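Dihydrofolate reductase (Coxiella burnetii, PDB 3TQ9) probably catalyses the NADPH-dependent reduction of 7,8-dihydrofolate to tetrahydrofolate, a step needed for glycine, purine and DNA-precursor synthesis. Local coordinates at residues 3-8 with 104-109; 37-42 with 92-97; 58-63 with 72-77. All coordinates share one frame; numbering follows the deposited sequence.

Interaction 1: 3-8 with 104-109; sequences ITLIAA and EALPKA. With MTX (methotrexate), chain C.
Leu5 and Ile3 meet 104-109 without any ring between them; the one flat group here is the pteridine of methotrexate, further along 3-8. Ala8 CB lies over one of its faces, 3.4 Å from N1, with Ala7 CA on the same side. At the pteridine edge the 4-amino nitrogen NA4 donates to Ile6 O at 2.8 Å, a bent bond of 140°. The Ile6 side chain borders N3 and NA4.

At the other end of the segment, Leu5 packs on Ala105 of helix 99-105 and on the 3-10 turn and loop that follow. A chi1 of -80° sets CG anti to the carbonyl carbon and brings both methyls over to this surface: CD1 touches Ala109 CB at 3.7 Å and Ala105 CB at 3.9 Å, while CD2 meets Leu106 CD1 at 3.7 Å, the two leucines crossing at about a right angle. This is part of a beta-alpha-beta crossover: helix 99-105 carries the chain from strand 92-97 to strand 111-117, and strand 2-10 runs between those two in the sheet.

Two residues earlier, Ile3 meets the 3-10 turn, its CD1 3.8 Å from Lys108 O and 4.1 Å from Lys108 CB. The lysine chain then runs extended away from the strand, and its NZ forms a salt bridge with Asp81.

Interaction 2: 37-42 with 92-97; sequences LGKPIV and EVIIIG. With MTX (methotrexate), chain C.
Lys39 leans across onto Ile94 and Glu92. Starting from the root, its CB lies 4.2 Å from Ile94 CD1; further out, CD packs on that same methyl at 3.7 Å and already passes near Glu92 OE1. CE stays near this oxygen, and NZ ends 3.5 Å from Glu92 OE1, a long salt bridge. The chain can stretch this far because it is extended beyond CG. NZ also makes a weak hydrogen bond to Ile35 O, and the other glutamate oxygen, OE2, is bonded to Thr4 OG1.

Beyond the lysine the two segments join as parallel strands near the middle of the dihydrofolate reductase sheet. Pro40 O accepts from Ile94 N, Val42 N donates to Ile94 O at 2.8 Å, and Val42 O takes Ile96 N at 2.9 Å. Side chains alternate between the faces. On one, Val42 lies alongside Ile95, its CB 3.6 Å from Ile95 CD1, and Val42 CG2 touches Val93 CG1 at 3.6 Å. On the other, Ile41 meets Ile96 CG2, and helix 26-36 packs nearby.

Ile96 O accepts a weak hydrogen bond, 3.2 Å and 130°, from methotrexate NA4, which it shares with Ile6 O. Val42 N and O are both paired across the contact, so the ladder and its apolar flanks probably set the register more than the long ion pair does.

Interaction 3: 58-63 with 72-77; sequences RRNIVI and EGCDIF. With NDP (NADPH dihydro-nicotinamide-adenine-dinucleotide phosphate), chain B.
Cys74 meets Asn60 just after Gly73, which has a positive phi (96°). SG lies 3.7 Å from Asn60 CB, and the cysteine CB touches Val62 CG2, so the three side chains share a face, and Phe48 of helix 45-51 packs on Val62 and Cys74. Asn60 ND2 donates to Leu55 O.

Asp75 comes next on the opposite face. Its N-H reaches Asn60 O in the carbonyl plane, and its own O accepts from Val62 N at 2.7 Å. Arg59, extended from CG to NE, presents the side of its guanidinium: NE lies 2.7 Å and NH2 2.9 Å from Asp75 OD2, one oxygen taken from both faces of the carboxylate. The two planes stand 75° apart.

Ile76 returns to the cysteine face and sets CD1 4.1 Å from Val62 CB. Phe77 then closes the ladder, its N bonded to Val62 O. Ile61 CG2 comes to the ring edge, a tight 3.3 Å from CD2, and Ile63 CD1 packs on Phe77 CB at 3.8 Å. From Ile63, CG2 lies 3.5 Å from N3A of the NADPH adenine.

Strand 74-77 is the outermost on this side of the parallel half of the sheet. With both guanidinium donors on a single oxygen, the ion pair between exposed Arg59 and partly exposed Asp75 probably concentrates negative charge at OD2, while backbone bonds and apolar contacts run the length of the pairing.

From the N terminus, strand 2-10 opens the widest loop, which interaction 1 closes at 104-109, where helix 99-105 gives way to a turn. Inside it, interaction 2 closes a second loop from 37-42 to 92-97, and interaction 3 a third, short one from 58-63 to 72-77; the three nest without crossing. Within the sheet, strand 59-63 pairs with strand 40-44, where Ile41 exchanges backbone bonds with Arg59 and Ile61, and strand 92-97 is neighbour to 2-10 through Thr4 O and Ile95 N. Interactions 1 and 3 do not touch, their centres about 17 Å apart. All three touch both ligands; interaction 3 meets NADPH adenine through Ile63 and methotrexate through Arg58.

Interaction 1: 3-8 with 104-109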
loop_
_atom_site.group_PDB
_atom_site.type_symbol
_atom_site.label_atom_id
_atom_site.label_comp_id
_atom_site.label_asym_id
_atom_site.label_seq_id
_atom_site.Cartn_x
_atom_site.Cartn_y
_atom_site.Cartn_z
ATOM N N ILE A 3 1.492 4.336 11.138
ATOM C CA ILE A 3 1.418 4.364 9.674
ATOM C C ILE A 3 2.077 3.119 9.103
ATOM O O ILE A 3 3.275 2.895 9.293
ATOM C CB ILE A 3 2.099 5.622 9.091
ATOM C CG1 ILE A 3 1.336 6.879 9.509
ATOM C CG2 ILE A 3 2.170 5.527 7.574
ATOM C CD1 ILE A 3 1.973 8.155 9.042
ATOM N N THR A 4 1.286 2.320 8.394
ATOM C CA THR A 4 1.722 1.034 7.906
ATOM C C THR A 4 1.669 0.992 6.390
ATOM O O THR A 4 0.649 1.350 5.801
ATOM C CB THR A 4 0.823 -0.061 8.446
ATOM O OG1 THR A 4 0.898 -0.067 9.877
ATOM C CG2 THR A 4 1.245 -1.419 7.905
ATOM N N LEU A 5 2.773 0.570 5.769
ATOM C CA LEU A 5 2.803 0.315 4.328
ATOM C C LEU A 5 2.612 -1.177 4.123
ATOM O O LEU A 5 3.305 -1.976 4.746
ATOM C CB LEU A 5 4.136 0.745 3.707
ATOM C CG LEU A 5 4.401 2.221 3.376
ATOM C CD1 LEU A 5 3.949 3.125 4.473
ATOM C CD2 LEU A 5 5.876 2.433 3.107
ATOM N N ILE A 6 1.665 -1.546 3.262
ATOM C CA ILE A 6 1.476 -2.932 2.844
ATOM C C ILE A 6 1.722 -3.004 1.335
ATOM O O ILE A 6 1.125 -2.251 0.563
ATOM C CB ILE A 6 0.059 -3.474 3.245
ATOM C CG1 ILE A 6 -0.041 -4.984 3.007
ATOM C CG2 ILE A 6 -1.067 -2.742 2.513
ATOM C CD1 ILE A 6 -1.269 -5.604 3.631
ATOM N N ALA A 7 2.636 -3.873 0.914
ATOM C CA ALA A 7 2.979 -3.979 -0.508
ATOM C C ALA A 7 3.308 -5.414 -0.868
ATOM O O ALA A 7 3.830 -6.152 -0.039
ATOM C CB ALA A 7 4.145 -3.069 -0.841
ATOM N N ALA A 8 2.952 -5.811 -2.091
ATOM C CA ALA A 8 3.409 -7.063 -2.677
ATOM C C ALA A 8 4.411 -6.706 -3.763
ATOM O O ALA A 8 4.146 -5.835 -4.598
ATOM C CB ALA A 8 2.252 -7.845 -3.256
ATOM N N GLU A 104 6.419 8.714 -0.893
ATOM C CA GLU A 104 6.133 9.847 -0.018
ATOM C C GLU A 104 5.815 9.370 1.407
ATOM O O GLU A 104 6.236 9.988 2.376
ATOM C CB GLU A 104 4.982 10.695 -0.572
ATOM C CG GLU A 104 4.971 12.132 -0.005
ATOM C CD GLU A 104 3.679 12.897 -0.280
ATOM O OE1 GLU A 104 2.959 12.524 -1.236
ATOM O OE2 GLU A 104 3.385 13.872 0.464
ATOM N N ALA A 105 5.085 8.265 1.525
ATOM C CA ALA A 105 4.759 7.674 2.829
ATOM C C ALA A 105 5.971 7.084 3.558
ATOM O O ALA A 105 6.073 7.201 4.772
ATOM C CB ALA A 105 3.698 6.610 2.669
ATOM N N LEU A 106 6.887 6.459 2.823
ATOM C CA LEU A 106 7.970 5.674 3.427
ATOM C C LEU A 106 8.689 6.357 4.604
ATOM O O LEU A 106 8.880 5.734 5.651
ATOM C CB LEU A 106 8.988 5.218 2.362
ATOM C CG LEU A 106 10.107 4.267 2.817
ATOM C CD1 LEU A 106 9.525 2.994 3.402
ATOM C CD2 LEU A 106 11.027 3.942 1.666
ATOM N N PRO A 107 9.090 7.632 4.449
ATOM C CA PRO A 107 9.811 8.275 5.559
ATOM C C PRO A 107 8.941 8.622 6.782
ATOM O O PRO A 107 9.466 9.068 7.805
ATOM C CB PRO A 107 10.382 9.544 4.914
ATOM C CG PRO A 107 9.517 9.795 3.714
ATOM C CD PRO A 107 9.103 8.460 3.229
ATOM N N LYS A 108 7.630 8.436 6.661
ATOM C CA LYS A 108 6.705 8.551 7.783
ATOM C C LYS A 108 6.285 7.183 8.316
ATOM O O LYS A 108 5.618 7.103 9.338
ATOM C CB LYS A 108 5.470 9.336 7.353
ATOM C CG LYS A 108 5.791 10.767 7.028
ATOM C CD LYS A 108 4.577 11.528 6.533
ATOM C CE LYS A 108 4.888 13.022 6.502
ATOM N NZ LYS A 108 3.685 13.831 6.187
ATOM N N ALA A 109 6.697 6.115 7.637
ATOM C CA ALA A 109 6.224 4.767 7.931
ATOM C C ALA A 109 6.722 4.271 9.270
ATOM O O ALA A 109 7.901 4.360 9.563
ATOM C CB ALA A 109 6.653 3.802 6.836
HETATM N N1 MTX C . -0.907 -7.090 -2.182
HETATM C C2 MTX C . -0.333 -6.685 -0.989
HETATM N NA2 MTX C . 0.267 -7.569 -0.210
HETATM N N3 MTX C . -0.372 -5.360 -0.601
HETATM C C4 MTX C . -0.989 -4.414 -1.389
HETATM N NA4 MTX C . -1.020 -3.140 -1.002
HETATM C C4A MTX C . -1.572 -4.806 -2.589
HETATM N N5 MTX C . -2.194 -3.864 -3.385
HETATM C C6 MTX C . -2.776 -4.244 -4.566
HETATM C C7 MTX C . -2.741 -5.583 -4.975
HETATM N N8 MTX C . -2.123 -6.538 -4.178
HETATM C C8A MTX C . -1.533 -6.152 -2.986
HETATM C C9 MTX C . -3.442 -3.173 -5.385
HETATM N N10 MTX C . -4.453 -3.740 -6.261
HETATM C CM MTX C . -4.219 -3.602 -7.713
HETATM C C11 MTX C . -7.605 -6.176 -4.843
HETATM C C12 MTX C . -7.294 -6.145 -6.192
HETATM C C13 MTX C . -6.254 -5.346 -6.653
HETATM C C14 MTX C . -5.519 -4.561 -5.763
HETATM C C15 MTX C . -5.847 -4.596 -4.407
HETATM C C16 MTX C . -6.886 -5.401 -3.950
HETATM C C MTX C . -8.732 -7.050 -4.377
HETATM O O MTX C . -9.703 -7.457 -5.317
HETATM N N MTX C . -8.806 -7.418 -3.101
HETATM C CA MTX C . -10.093 -7.695 -2.491
HETATM C CT MTX C . -10.088 -7.364 -1.042
HETATM O O1 MTX C . -9.015 -7.092 -0.473
HETATM O O2 MTX C . -11.166 -7.348 -0.405
HETATM C CB MTX C . -10.521 -9.150 -2.670
HETATM C CG MTX C . -9.355 -10.119 -2.784
HETATM C CD MTX C . -9.927 -11.503 -2.966
HETATM O OE1 MTX C . -10.016 -12.274 -1.976
HETATM O OE2 MTX C . -10.320 -11.883 -4.103
#

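Interaction 2: 37-42 with 92-97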
loop_
_atom_site.group_PDB
_atom_site.type_symbol
_atom_site.label_atom_id
_atom_site.label_comp_id
_atom_site.label_asym_id
_atom_site.label_seq_id
_atom_site.Cartn_x
_atom_site.Cartn_y
_atom_site.Cartn_z
ATOM N N LEU A 37 -9.027 -5.137 6.439
ATOM C CA LEU A 37 -10.456 -5.110 6.790
ATOM C C LEU A 37 -10.746 -4.199 7.986
ATOM O O LEU A 37 -10.143 -4.348 9.052
ATOM C CB LEU A 37 -10.985 -6.527 7.113
ATOM C CG LEU A 37 -11.749 -7.331 6.052
ATOM C CD1 LEU A 37 -12.106 -8.710 6.592
ATOM C CD2 LEU A 37 -13.001 -6.612 5.618
ATOM N N GLY A 38 -11.687 -3.276 7.796
ATOM C CA GLY A 38 -12.162 -2.388 8.859
ATOM C C GLY A 38 -11.273 -1.200 9.175
ATOM O O GLY A 38 -11.505 -0.498 10.155
ATOM N N LYS A 39 -10.255 -0.964 8.354
ATOM C CA LYS A 39 -9.300 0.107 8.613
ATOM C C LYS A 39 -9.284 1.114 7.465
ATOM O O LYS A 39 -9.715 0.800 6.352
ATOM C CB LYS A 39 -7.903 -0.474 8.857
ATOM C CG LYS A 39 -7.822 -1.304 10.133
ATOM C CD LYS A 39 -6.534 -2.127 10.222
ATOM C CE LYS A 39 -6.574 -3.132 11.379
ATOM N NZ LYS A 39 -5.508 -4.174 11.264
ATOM N N PRO A 40 -8.828 2.347 7.743
ATOM C CA PRO A 40 -8.598 3.307 6.666
ATOM C C PRO A 40 -7.450 2.862 5.771
ATOM O O PRO A 40 -6.341 2.641 6.275
ATOM C CB PRO A 40 -8.230 4.600 7.414
ATOM C CG PRO A 40 -8.777 4.443 8.766
ATOM C CD PRO A 40 -8.709 2.979 9.070
ATOM N N ILE A 41 -7.729 2.696 4.474
ATOM C CA ILE A 41 -6.686 2.431 3.481
ATOM C C ILE A 41 -6.488 3.675 2.595
ATOM O O ILE A 41 -7.456 4.268 2.092
ATOM C CB ILE A 41 -6.937 1.136 2.629
ATOM C CG1 ILE A 41 -8.235 1.206 1.834
ATOM C CG2 ILE A 41 -6.977 -0.089 3.512
ATOM C CD1 ILE A 41 -8.406 0.039 0.868
ATOM N N VAL A 42 -5.225 4.081 2.449
ATOM C CA VAL A 42 -4.844 5.251 1.670
ATOM C C VAL A 42 -4.164 4.768 0.390
ATOM O O VAL A 42 -3.210 3.987 0.435
ATOM C CB VAL A 42 -3.903 6.170 2.477
ATOM C CG1 VAL A 42 -3.441 7.356 1.640
ATOM C CG2 VAL A 42 -4.586 6.664 3.734
ATOM N N GLU A 92 -4.649 3.098 13.510
ATOM C CA GLU A 92 -3.760 2.682 12.433
ATOM C C GLU A 92 -4.276 3.170 11.087
ATOM O O GLU A 92 -5.476 3.116 10.821
ATOM C CB GLU A 92 -3.582 1.152 12.423
ATOM C CG GLU A 92 -2.679 0.616 11.278
ATOM C CD GLU A 92 -2.161 -0.814 11.518
ATOM O OE1 GLU A 92 -2.979 -1.755 11.620
ATOM O OE2 GLU A 92 -0.927 -1.002 11.592
ATOM N N VAL A 93 -3.359 3.665 10.257
ATOM C CA VAL A 93 -3.637 4.018 8.855
ATOM C C VAL A 93 -2.774 3.133 7.966
ATOM O O VAL A 93 -1.578 2.973 8.219
ATOM C CB VAL A 93 -3.341 5.494 8.572
ATOM C CG1 VAL A 93 -3.547 5.816 7.096
ATOM C CG2 VAL A 93 -4.221 6.382 9.453
ATOM N N ILE A 94 -3.394 2.544 6.943
ATOM C CA ILE A 94 -2.716 1.595 6.069
ATOM C C ILE A 94 -2.579 2.165 4.679
ATOM O O ILE A 94 -3.567 2.461 4.018
ATOM C CB ILE A 94 -3.447 0.243 6.009
ATOM C CG1 ILE A 94 -3.472 -0.382 7.407
ATOM C CG2 ILE A 94 -2.746 -0.695 5.041
ATOM C CD1 ILE A 94 -4.140 -1.713 7.467
ATOM N N ILE A 95 -1.333 2.319 4.250
ATOM C CA ILE A 95 -1.013 2.865 2.952
ATOM C C ILE A 95 -0.846 1.686 2.017
ATOM O O ILE A 95 0.024 0.840 2.243
ATOM C CB ILE A 95 0.308 3.672 2.979
ATOM C CG1 ILE A 95 0.331 4.680 4.147
ATOM C CG2 ILE A 95 0.525 4.375 1.632
ATOM C CD1 ILE A 95 -0.772 5.703 4.115
ATOM N N ILE A 96 -1.672 1.627 0.971
ATOM C CA ILE A 96 -1.665 0.493 0.045
ATOM C C ILE A 96 -0.954 0.757 -1.297
ATOM O O ILE A 96 -0.820 -0.142 -2.082
ATOM C CB ILE A 96 -3.105 -0.069 -0.198
ATOM C CG1 ILE A 96 -3.969 0.873 -1.035
ATOM C CG2 ILE A 96 -3.808 -0.377 1.131
ATOM C CD1 ILE A 96 -5.150 0.191 -1.663
ATOM N N GLY A 97 -0.497 1.977 -1.555
ATOM C CA GLY A 97 0.251 2.269 -2.783
ATOM C C GLY A 97 -0.393 3.361 -3.611
ATOM O O GLY A 97 -1.374 3.953 -3.176
HETATM N N1 MTX C . -0.907 -7.090 -2.182
HETATM C C2 MTX C . -0.333 -6.685 -0.989
HETATM N NA2 MTX C . 0.267 -7.569 -0.210
HETATM N N3 MTX C . -0.372 -5.360 -0.601
HETATM C C4 MTX C . -0.989 -4.414 -1.389
HETATM N NA4 MTX C . -1.020 -3.140 -1.002
HETATM C C4A MTX C . -1.572 -4.806 -2.589
HETATM N N5 MTX C . -2.194 -3.864 -3.385
HETATM C C6 MTX C . -2.776 -4.244 -4.566
HETATM C C7 MTX C . -2.741 -5.583 -4.975
HETATM N N8 MTX C . -2.123 -6.538 -4.178
HETATM C C8A MTX C . -1.533 -6.152 -2.986
HETATM C C9 MTX C . -3.442 -3.173 -5.385
HETATM N N10 MTX C . -4.453 -3.740 -6.261
HETATM C CM MTX C . -4.219 -3.602 -7.713
HETATM C C11 MTX C . -7.605 -6.176 -4.843
HETATM C C12 MTX C . -7.294 -6.145 -6.192
HETATM C C13 MTX C . -6.254 -5.346 -6.653
HETATM C C14 MTX C . -5.519 -4.561 -5.763
HETATM C C15 MTX C . -5.847 -4.596 -4.407
HETATM C C16 MTX C . -6.886 -5.401 -3.950
HETATM C C MTX C . -8.732 -7.050 -4.377
HETATM O O MTX C . -9.703 -7.457 -5.317
HETATM N N MTX C . -8.806 -7.418 -3.101
HETATM C CA MTX C . -10.093 -7.695 -2.491
HETATM C CT MTX C . -10.088 -7.364 -1.042
HETATM O O1 MTX C . -9.015 -7.092 -0.473
HETATM O O2 MTX C . -11.166 -7.348 -0.405
HETATM C CB MTX C . -10.521 -9.150 -2.670
HETATM C CG MTX C . -9.355 -10.119 -2.784
HETATM C CD MTX C . -9.927 -11.503 -2.966
HETATM O OE1 MTX C . -10.016 -12.274 -1.976
HETATM O OE2 MTX C . -10.320 -11.883 -4.103
#

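Interaction 3: 58-63 with 72-77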
loop_
_atom_site.group_PDB
_atom_site.type_symbol
_atom_site.label_atom_id
_atom_site.label_comp_id
_atom_site.label_asym_id
_atom_site.label_seq_id
_atom_site.Cartn_x
_atom_site.Cartn_y
_atom_site.Cartn_z
ATOM N N ARG A 58 -14.064 -1.343 4.062
ATOM C CA ARG A 58 -12.917 -0.499 4.382
ATOM C C ARG A 58 -13.223 0.935 3.989
ATOM O O ARG A 58 -13.992 1.181 3.056
ATOM C CB ARG A 58 -11.700 -0.927 3.577
ATOM C CG ARG A 58 -10.849 -1.949 4.240
ATOM C CD ARG A 58 -10.229 -2.856 3.222
ATOM N NE ARG A 58 -11.224 -3.746 2.640
ATOM C CZ ARG A 58 -10.940 -4.747 1.818
ATOM N NH1 ARG A 58 -9.682 -5.000 1.466
ATOM N NH2 ARG A 58 -11.923 -5.498 1.343
ATOM N N ARG A 59 -12.604 1.875 4.693
ATOM C CA ARG A 59 -12.698 3.273 4.320
ATOM C C ARG A 59 -11.664 3.503 3.250
ATOM O O ARG A 59 -10.464 3.522 3.534
ATOM C CB ARG A 59 -12.454 4.195 5.515
ATOM C CG ARG A 59 -12.684 5.653 5.198
ATOM C CD ARG A 59 -12.541 6.506 6.432
ATOM N NE ARG A 59 -12.528 7.922 6.085
ATOM C CZ ARG A 59 -12.265 8.910 6.935
ATOM N NH1 ARG A 59 -11.977 8.653 8.209
ATOM N NH2 ARG A 59 -12.288 10.165 6.503
ATOM N N ASN A 60 -12.127 3.638 2.012
ATOM C CA ASN A 60 -11.240 3.874 0.904
ATOM C C ASN A 60 -10.927 5.346 0.857
ATOM O O ASN A 60 -11.838 6.162 0.772
ATOM C CB ASN A 60 -11.885 3.444 -0.401
ATOM C CG ASN A 60 -11.917 1.951 -0.565
ATOM O OD1 ASN A 60 -11.201 1.405 -1.394
ATOM N ND2 ASN A 60 -12.756 1.277 0.214
ATOM N N ILE A 61 -9.640 5.685 0.921
ATOM C CA ILE A 61 -9.194 7.073 0.852
ATOM C C ILE A 61 -8.277 7.222 -0.342
ATOM O O ILE A 61 -7.264 6.522 -0.432
ATOM C CB ILE A 61 -8.452 7.496 2.136
ATOM C CG1 ILE A 61 -9.312 7.186 3.370
ATOM C CG2 ILE A 61 -8.108 8.974 2.086
ATOM C CD1 ILE A 61 -8.790 7.756 4.657
ATOM N N VAL A 62 -8.631 8.124 -1.258
ATOM C CA VAL A 62 -7.869 8.327 -2.503
ATOM C C VAL A 62 -7.209 9.720 -2.580
ATOM O O VAL A 62 -7.853 10.742 -2.313
ATOM C CB VAL A 62 -8.778 8.091 -3.744
ATOM C CG1 VAL A 62 -8.014 8.345 -5.050
ATOM C CG2 VAL A 62 -9.373 6.665 -3.706
ATOM N N ILE A 63 -5.924 9.745 -2.950
ATOM C CA ILE A 63 -5.159 10.978 -3.055
ATOM C C ILE A 63 -5.030 11.371 -4.528
ATOM O O ILE A 63 -4.526 10.592 -5.338
ATOM C CB ILE A 63 -3.739 10.842 -2.443
ATOM C CG1 ILE A 63 -3.788 10.192 -1.056
ATOM C CG2 ILE A 63 -3.053 12.207 -2.369
ATOM C CD1 ILE A 63 -4.770 10.789 -0.123
ATOM N N GLU A 72 -17.039 7.707 -6.311
ATOM C CA GLU A 72 -18.120 7.179 -5.494
ATOM C C GLU A 72 -17.587 6.070 -4.584
ATOM O O GLU A 72 -16.880 5.166 -5.047
ATOM C CB GLU A 72 -19.234 6.646 -6.400
ATOM C CG GLU A 72 -20.435 6.052 -5.671
ATOM C CD GLU A 72 -21.527 5.603 -6.627
ATOM O OE1 GLU A 72 -21.188 5.036 -7.693
ATOM O OE2 GLU A 72 -22.723 5.816 -6.315
ATOM N N GLY A 73 -17.922 6.165 -3.294
ATOM C CA GLY A 73 -17.528 5.176 -2.283
ATOM C C GLY A 73 -16.274 5.518 -1.494
ATOM O O GLY A 73 -16.012 4.906 -0.450
ATOM N N CYS A 74 -15.508 6.499 -1.987
ATOM C CA CYS A 74 -14.195 6.842 -1.444
ATOM C C CYS A 74 -14.129 8.289 -0.945
ATOM O O CYS A 74 -14.859 9.140 -1.428
ATOM C CB CYS A 74 -13.130 6.666 -2.534
ATOM S SG CYS A 74 -13.231 5.126 -3.465
ATOM N N ASP A 75 -13.243 8.555 0.016
ATOM C CA ASP A 75 -12.929 9.924 0.432
ATOM C C ASP A 75 -11.734 10.401 -0.368
ATOM O O ASP A 75 -10.764 9.666 -0.521
ATOM C CB ASP A 75 -12.582 10.003 1.923
ATOM C CG ASP A 75 -13.737 9.634 2.814
ATOM O OD1 ASP A 75 -14.879 9.551 2.316
ATOM O OD2 ASP A 75 -13.502 9.422 4.026
ATOM N N ILE A 76 -11.814 11.627 -0.878
ATOM C CA ILE A 76 -10.737 12.233 -1.661
ATOM C C ILE A 76 -9.972 13.224 -0.809
ATOM O O ILE A 76 -10.572 14.046 -0.133
ATOM C CB ILE A 76 -11.280 13.021 -2.855
ATOM C CG1 ILE A 76 -12.191 12.145 -3.722
ATOM C CG2 ILE A 76 -10.129 13.599 -3.672
ATOM C CD1 ILE A 76 -11.476 11.048 -4.437
ATOM N N PHE A 77 -8.648 13.147 -0.848
ATOM C CA PHE A 77 -7.801 14.170 -0.242
ATOM C C PHE A 77 -6.778 14.641 -1.261
ATOM O O PHE A 77 -6.424 13.908 -2.182
ATOM C CB PHE A 77 -7.099 13.629 1.002
ATOM C CG PHE A 77 -8.014 13.420 2.183
ATOM C CD1 PHE A 77 -8.243 14.443 3.092
ATOM C CD2 PHE A 77 -8.614 12.188 2.401
ATOM C CE1 PHE A 77 -9.068 14.245 4.192
ATOM C CE2 PHE A 77 -9.439 11.977 3.491
ATOM C CZ PHE A 77 -9.667 13.008 4.391
HETATM P PA NDP B . -0.102 5.744 -7.626
HETATM O O1A NDP B . 0.942 6.188 -6.646
HETATM O O2A NDP B . -1.002 4.604 -7.259
HETATM O O5B NDP B . -1.017 7.006 -7.924
HETATM C C5B NDP B . -0.421 8.156 -8.516
HETATM C C4B NDP B . -1.409 9.309 -8.471
HETATM O O4B NDP B . -1.723 9.602 -7.108
HETATM C C3B NDP B . -0.895 10.627 -9.033
HETATM O O3B NDP B . -1.025 10.737 -10.445
HETATM C C2B NDP B . -1.795 11.608 -8.340
HETATM O O2B NDP B . -3.098 11.540 -8.910
HETATM C C1B NDP B . -1.896 11.013 -6.945
HETATM N N9A NDP B . -0.878 11.488 -5.995
HETATM C C8A NDP B . 0.241 10.842 -5.635
HETATM N N7A NDP B . 0.937 11.570 -4.725
HETATM C C5A NDP B . 0.237 12.696 -4.496
HETATM C C6A NDP B . 0.389 13.893 -3.659
HETATM N N6A NDP B . 1.463 14.040 -2.849
HETATM N N1A NDP B . -0.576 14.834 -3.720
HETATM C C2A NDP B . -1.646 14.701 -4.519
HETATM N N3A NDP B . -1.832 13.637 -5.296
HETATM C C4A NDP B . -0.948 12.631 -5.331
HETATM O O3 NDP B . 0.511 5.471 -9.091
HETATM P PN NDP B . 1.648 4.400 -9.519
HETATM O O1N NDP B . 2.994 4.751 -8.934
HETATM O O2N NDP B . 1.525 4.292 -11.010
HETATM O O5D NDP B . 1.175 3.018 -8.889
HETATM C C5D NDP B . 0.206 2.227 -9.563
HETATM C C4D NDP B . 0.895 0.948 -9.978
HETATM O O4D NDP B . 1.334 0.255 -8.809
HETATM C C3D NDP B . -0.078 0.033 -10.689
HETATM O O3D NDP B . 0.637 -0.828 -11.582
HETATM C C2D NDP B . -0.665 -0.765 -9.553
HETATM O O2D NDP B . -1.282 -1.963 -10.041
HETATM C C1D NDP B . 0.588 -0.967 -8.697
HETATM N N1N NDP B . 0.363 -1.226 -7.277
HETATM C C2N NDP B . 0.954 -2.304 -6.759
HETATM C C3N NDP B . 0.822 -2.632 -5.432
HETATM C C7N NDP B . 1.497 -3.843 -4.887
HETATM O O7N NDP B . 1.372 -4.109 -3.713
HETATM N N7N NDP B . 2.208 -4.616 -5.699
HETATM C C4N NDP B . -0.004 -1.734 -4.562
HETATM C C5N NDP B . -0.619 -0.582 -5.196
HETATM C C6N NDP B . -0.389 -0.379 -6.550
HETATM P P2B NDP B . -3.703 12.503 -10.036
HETATM O O1X NDP B . -2.948 11.995 -11.228
HETATM O O2X NDP B . -5.176 12.179 -10.102
HETATM O O3X NDP B . -3.441 13.909 -9.575
#